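Local coordinates for protein aminopeptidase C (Lactobacillus rhamnosus, PDB 4K7C) that probably trims amino-terminal residues from peptides as a papain-like cysteine aminopeptidase related to bleomycin hydrolase, at residues A[76-80]-A[92-96]; A[361-365]-A[442-446]. All coordinates share one frame; numbering follows the deposited sequence.

Contact 1 of 2, residues A[76-80]-A[92-96]; sequences LNTMR and FELSQ. With GOL (glycerol), chain F.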
loop_
_atom_site.group_PDB
_atom_site.type_symbol
_atom_site.label_atom_id
_atom_site.label_comp_id
_atom_site.label_asym_id
_atom_site.label_seq_id
_atom_site.Cartn_x
_atom_site.Cartn_y
_atom_site.Cartn_z
ATOM N N LEU A 76 -34.645 -3.332 3.031
ATOM C CA LEU A 76 -34.570 -1.923 3.333
ATOM C C LEU A 76 -34.273 -1.068 2.074
ATOM O O LEU A 76 -34.653 0.090 1.981
ATOM C CB LEU A 76 -33.535 -1.652 4.445
ATOM C CG LEU A 76 -33.912 -2.254 5.827
ATOM C CD1 LEU A 76 -32.759 -2.183 6.850
ATOM C CD2 LEU A 76 -35.145 -1.605 6.411
ATOM N N ASN A 77 -33.613 -1.670 1.084
ATOM C CA ASN A 77 -33.398 -0.999 -0.168
ATOM C C ASN A 77 -34.729 -0.684 -0.850
ATOM O O ASN A 77 -34.953 0.432 -1.302
ATOM C CB ASN A 77 -32.522 -1.826 -1.143
ATOM C CG ASN A 77 -31.028 -1.728 -0.829
ATOM O OD1 ASN A 77 -30.561 -0.778 -0.191
ATOM N ND2 ASN A 77 -30.241 -2.734 -1.336
ATOM N N THR A 78 -35.610 -1.643 -0.885
ATOM C CA THR A 78 -36.943 -1.472 -1.528
ATOM C C THR A 78 -37.683 -0.309 -0.839
ATOM O O THR A 78 -38.194 0.569 -1.519
ATOM C CB THR A 78 -37.836 -2.716 -1.601
ATOM O OG1 THR A 78 -38.212 -3.237 -0.330
ATOM C CG2 THR A 78 -37.096 -3.843 -2.450
HETATM N N MSE A 79 -37.584 -0.258 0.469
HETATM C CA MSE A 79 -38.322 0.794 1.272
HETATM C C MSE A 79 -37.684 2.139 1.080
HETATM O O MSE A 79 -38.353 3.118 0.814
HETATM C CB MSE A 79 -38.215 0.324 2.726
HETATM C CG MSE A 79 -39.095 -0.842 2.983
HETATM SE SE MSE A 79 -38.909 -1.460 4.817
HETATM C CE MSE A 79 -39.852 -3.075 4.430
ATOM N N ARG A 80 -36.349 2.198 1.145
ATOM C CA ARG A 80 -35.645 3.494 1.069
ATOM C C ARG A 80 -35.717 4.089 -0.317
ATOM O O ARG A 80 -35.636 5.316 -0.436
ATOM C CB ARG A 80 -34.179 3.388 1.499
ATOM C CG ARG A 80 -33.229 2.866 0.410
ATOM C CD ARG A 80 -31.969 2.379 1.104
ATOM N NE ARG A 80 -30.973 1.834 0.178
ATOM C CZ ARG A 80 -29.993 2.527 -0.378
ATOM N NH1 ARG A 80 -29.774 3.794 -0.032
ATOM N NH2 ARG A 80 -29.156 1.898 -1.207
ATOM N N PHE A 92 -30.828 8.294 0.518
ATOM C CA PHE A 92 -31.216 8.112 1.924
ATOM C C PHE A 92 -31.071 6.628 2.324
ATOM O O PHE A 92 -31.332 5.719 1.497
ATOM C CB PHE A 92 -32.662 8.495 2.117
ATOM C CG PHE A 92 -33.120 8.285 3.544
ATOM C CD1 PHE A 92 -32.699 9.124 4.564
ATOM C CD2 PHE A 92 -33.949 7.219 3.846
ATOM C CE1 PHE A 92 -33.139 8.933 5.891
ATOM C CE2 PHE A 92 -34.387 7.046 5.165
ATOM C CZ PHE A 92 -33.940 7.859 6.175
ATOM N N GLU A 93 -30.555 6.365 3.528
ATOM C CA GLU A 93 -30.471 4.983 4.008
ATOM C C GLU A 93 -31.196 4.774 5.361
ATOM O O GLU A 93 -31.160 5.633 6.211
ATOM C CB GLU A 93 -29.026 4.507 4.234
ATOM C CG GLU A 93 -28.265 3.823 3.152
ATOM C CD GLU A 93 -26.875 3.350 3.651
ATOM O OE1 GLU A 93 -26.055 4.245 3.903
ATOM O OE2 GLU A 93 -26.655 2.125 3.930
ATOM N N LEU A 94 -31.840 3.612 5.477
ATOM C CA LEU A 94 -32.391 3.142 6.742
ATOM C C LEU A 94 -31.353 2.352 7.494
ATOM O O LEU A 94 -30.425 1.756 6.844
ATOM C CB LEU A 94 -33.625 2.285 6.468
ATOM C CG LEU A 94 -34.784 3.015 5.768
ATOM C CD1 LEU A 94 -35.813 2.099 5.029
ATOM C CD2 LEU A 94 -35.474 3.966 6.759
ATOM N N SER A 95 -31.531 2.246 8.813
ATOM C CA SER A 95 -30.595 1.533 9.656
ATOM C C SER A 95 -30.717 0.012 9.507
ATOM O O SER A 95 -31.641 -0.601 10.000
ATOM C CB SER A 95 -30.807 1.893 11.110
ATOM O OG SER A 95 -29.983 1.242 11.975
ATOM N N GLN A 96 -29.696 -0.585 8.900
ATOM C CA GLN A 96 -29.619 -2.068 8.926
ATOM C C GLN A 96 -29.203 -2.660 10.259
ATOM O O GLN A 96 -29.448 -3.808 10.475
ATOM C CB GLN A 96 -28.684 -2.543 7.801
ATOM C CG GLN A 96 -28.964 -1.869 6.486
ATOM C CD GLN A 96 -28.158 -0.658 6.221
ATOM O OE1 GLN A 96 -27.492 -0.095 7.106
ATOM N NE2 GLN A 96 -28.294 -0.136 4.966
HETATM C C1 GOL F . -24.013 4.832 0.898
HETATM O O1 GOL F . -22.909 5.724 1.035
HETATM C C2 GOL F . -25.259 5.604 0.441
HETATM O O2 GOL F . -25.819 6.396 1.516
HETATM C C3 GOL F . -26.366 4.636 0.008
HETATM O O3 GOL F . -27.389 5.450 -0.550
HETATM O O HOH W 1 -29.990 -0.955 2.611
#
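Arg80 of helix 70-87 lies across the carbonyl of Phe92 in the loop that follows that helix. Its CB and CG pass Phe92 O, and CD comes closest of the three carbons, 3.4 Å from that oxygen. The chain runs straight from CG to NE, and Arg80 NE gives Asn77 OD1 a bond of 2.7 Å at 158°. Arg80 NH1 donates to Phe92 O at 2.9 Å; that oxygen lies near the guanidinium plane, whereas NH1 stands above the carbonyl plane. NH1 also meets a glycerol oxygen. Arg80 NH2 forms a salt bridge with Glu384 and bonds Ala60 O. A leucine in its place would probably cost Phe92 O one of its donors and Glu384 this salt bridge, and leave the Asn77 amide less firmly held.

Beside these hydrogen bonds the contact is apolar. Leu94 CD1 sits 4.0 Å from Leu76 CD2 and 3.8 Å from Met79 CB, while Leu76 CD1 rests against Gln96 CG at 3.8 Å. Branched leucines suit this buried seam, packing on one another and over backbone carbonyls. Ser95, the N-cap of helix 96-117, bonds Tyr98 N and Met160 O through OG. The contact thus joins helix 70-87 to the connection into helix 96-117, in the helical part of the papain-like fold.

Contact 2 of 2, residues A[361-365]-A[442-446]; sequences LMTHA and MGALA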
loop_
_atom_site.group_PDB
_atom_site.type_symbol
_atom_site.label_atom_id
_atom_site.label_comp_id
_atom_site.label_asym_id
_atom_site.label_seq_id
_atom_site.Cartn_x
_atom_site.Cartn_y
_atom_site.Cartn_z
ATOM N N LEU A 361 -29.160 -23.512 -3.851
ATOM C CA LEU A 361 -30.281 -23.055 -2.989
ATOM C C LEU A 361 -30.092 -21.528 -2.869
ATOM O O LEU A 361 -29.119 -20.980 -3.434
ATOM C CB LEU A 361 -30.372 -23.771 -1.658
ATOM C CG LEU A 361 -29.111 -24.067 -0.854
ATOM C CD1 LEU A 361 -28.430 -22.790 -0.494
ATOM C CD2 LEU A 361 -29.410 -24.811 0.418
HETATM N N MSE A 362 -31.058 -20.780 -2.305
HETATM C CA MSE A 362 -30.845 -19.314 -2.119
HETATM C C MSE A 362 -29.782 -19.090 -1.086
HETATM O O MSE A 362 -29.825 -19.672 -0.023
HETATM C CB MSE A 362 -32.095 -18.485 -1.681
HETATM C CG MSE A 362 -31.700 -17.099 -1.110
HETATM SE SE MSE A 362 -33.334 -16.115 -0.534
HETATM C CE MSE A 362 -32.842 -14.287 -0.257
ATOM N N THR A 363 -28.801 -18.265 -1.424
ATOM C CA THR A 363 -27.697 -17.920 -0.584
ATOM C C THR A 363 -27.581 -16.382 -0.389
ATOM O O THR A 363 -26.842 -15.932 0.480
ATOM C CB THR A 363 -26.367 -18.422 -1.140
ATOM O OG1 THR A 363 -26.120 -17.730 -2.366
ATOM C CG2 THR A 363 -26.392 -19.947 -1.363
ATOM N N HIS A 364 -28.270 -15.585 -1.202
ATOM C CA HIS A 364 -28.090 -14.115 -1.187
ATOM C C HIS A 364 -29.380 -13.433 -1.690
ATOM O O HIS A 364 -30.047 -13.874 -2.612
ATOM C CB HIS A 364 -26.868 -13.743 -2.054
ATOM C CG HIS A 364 -26.434 -12.304 -1.948
ATOM N ND1 HIS A 364 -26.291 -11.652 -0.734
ATOM C CD2 HIS A 364 -26.086 -11.398 -2.902
ATOM C CE1 HIS A 364 -25.899 -10.397 -0.950
ATOM N NE2 HIS A 364 -25.761 -10.225 -2.255
ATOM N N ALA A 365 -29.729 -12.325 -1.066
ATOM C CA ALA A 365 -30.916 -11.530 -1.428
ATOM C C ALA A 365 -30.352 -10.240 -2.039
ATOM O O ALA A 365 -29.412 -9.617 -1.467
ATOM C CB ALA A 365 -31.742 -11.155 -0.160
HETATM N N MSE A 442 -35.599 -24.436 0.526
HETATM C CA MSE A 442 -36.280 -23.136 0.625
HETATM C C MSE A 442 -36.373 -22.592 2.043
HETATM O O MSE A 442 -37.014 -21.544 2.270
HETATM C CB MSE A 442 -37.707 -23.372 0.081
HETATM C CG MSE A 442 -37.764 -23.584 -1.451
HETATM SE SE MSE A 442 -37.055 -22.266 -2.636
HETATM C CE MSE A 442 -35.506 -23.292 -3.268
ATOM N N GLY A 443 -35.892 -23.379 2.998
ATOM C CA GLY A 443 -35.615 -22.937 4.380
ATOM C C GLY A 443 -34.278 -22.200 4.520
ATOM O O GLY A 443 -33.907 -21.747 5.654
ATOM N N ALA A 444 -33.526 -22.152 3.397
ATOM C CA ALA A 444 -32.245 -21.432 3.330
ATOM C C ALA A 444 -32.550 -19.985 3.719
ATOM O O ALA A 444 -33.606 -19.385 3.360
ATOM C CB ALA A 444 -31.615 -21.474 1.945
ATOM N N LEU A 445 -31.639 -19.501 4.545
ATOM C CA LEU A 445 -31.650 -18.148 5.002
ATOM C C LEU A 445 -30.479 -17.463 4.273
ATOM O O LEU A 445 -29.293 -17.926 4.289
ATOM C CB LEU A 445 -31.418 -18.099 6.515
ATOM C CG LEU A 445 -32.356 -18.801 7.489
ATOM C CD1 LEU A 445 -32.072 -18.379 8.933
ATOM C CD2 LEU A 445 -33.806 -18.524 7.158
ATOM N N ALA A 446 -30.814 -16.346 3.666
ATOM C CA ALA A 446 -29.872 -15.571 2.893
ATOM C C ALA A 446 -29.488 -14.307 3.605
ATOM O O ALA A 446 -28.451 -13.642 3.457
ATOM C CB ALA A 446 -30.591 -15.182 1.633
ATOM O OXT ALA A 446 -30.356 -13.743 4.241
HETATM O O HOH W 2 -28.296 -19.849 2.355
HETATM O O HOH W 3 -26.060 -14.128 2.923
#
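The chain's own C terminus, Ala446, ends against the strand that begins with His364, and no direct hydrogen bond joins the two segments. Such an inward-reaching C-terminal arm is a hallmark of the bleomycin hydrolase branch of the papain-like fold, and the surroundings fit: His364 NE2 is hydrogen-bonded to Asn385 OD1, and the side chains of both His364 and Ala446 touch Cys70, consistent with a Cys-His-Asn catalytic triad. In relatives of this family the terminal carboxylate occupies the active-site cleft, where it can receive the amino end of a peptide; a similar role is probable here.

The lead-in to the strand carries a classic beta bulge, in which Thr363 and His364 both face Ser319 of strand 315-319. His364 points its CB away from the arm, and with CG opposite the backbone nitrogen (chi1 -170°) its ring extends toward Asn385 while meeting Trp387.

Small residues let the arm lie close. Ala444 places its methyl CB 3.2 Å from Met362 O and 4.2 Å from Leu361 CD1, so a backbone oxygen and a leucine branch meet the same methyl. The selenomethionine Met362 runs alongside Ala446, but the approach of its CE to Ala446 CB is too short to be trusted. Water takes the place of a direct backbone bond: one molecule donates to Met362 O at 2.8 Å and to Leu445 O at 2.9 Å, bridging the two segments. Leu445 turns its own side chain the other way, onto Gln137 and Leu282.

At the very end, the methyl of Ala446 is pressed onto the backbone of the bulge, its CB 3.7 Å from His364 N and 3.8 Å from Thr363 C.

From the N terminus, the chain reaches helix 70-87, turns, and closes contact 1 after only eleven intervening residues, just as helix 96-117 begins. Contact 2 opens much later, at the start of strand 364-374, and closes, 76 residues on, with the final five residues of the chain; many of those between are in strands. The two loops follow in series, neither enclosing nor crossing the other. The centres of contact 1 and contact 2 lie about 21 Å apart, and the two do not touch. Helix 70-87 relates them: contact 1 fixes its middle to the following loop, whereas Cys70 at its start meets contact 2. Glu384, partner of contact 1, directly precedes Asn385, partner of contact 2, joining helical and sheet parts.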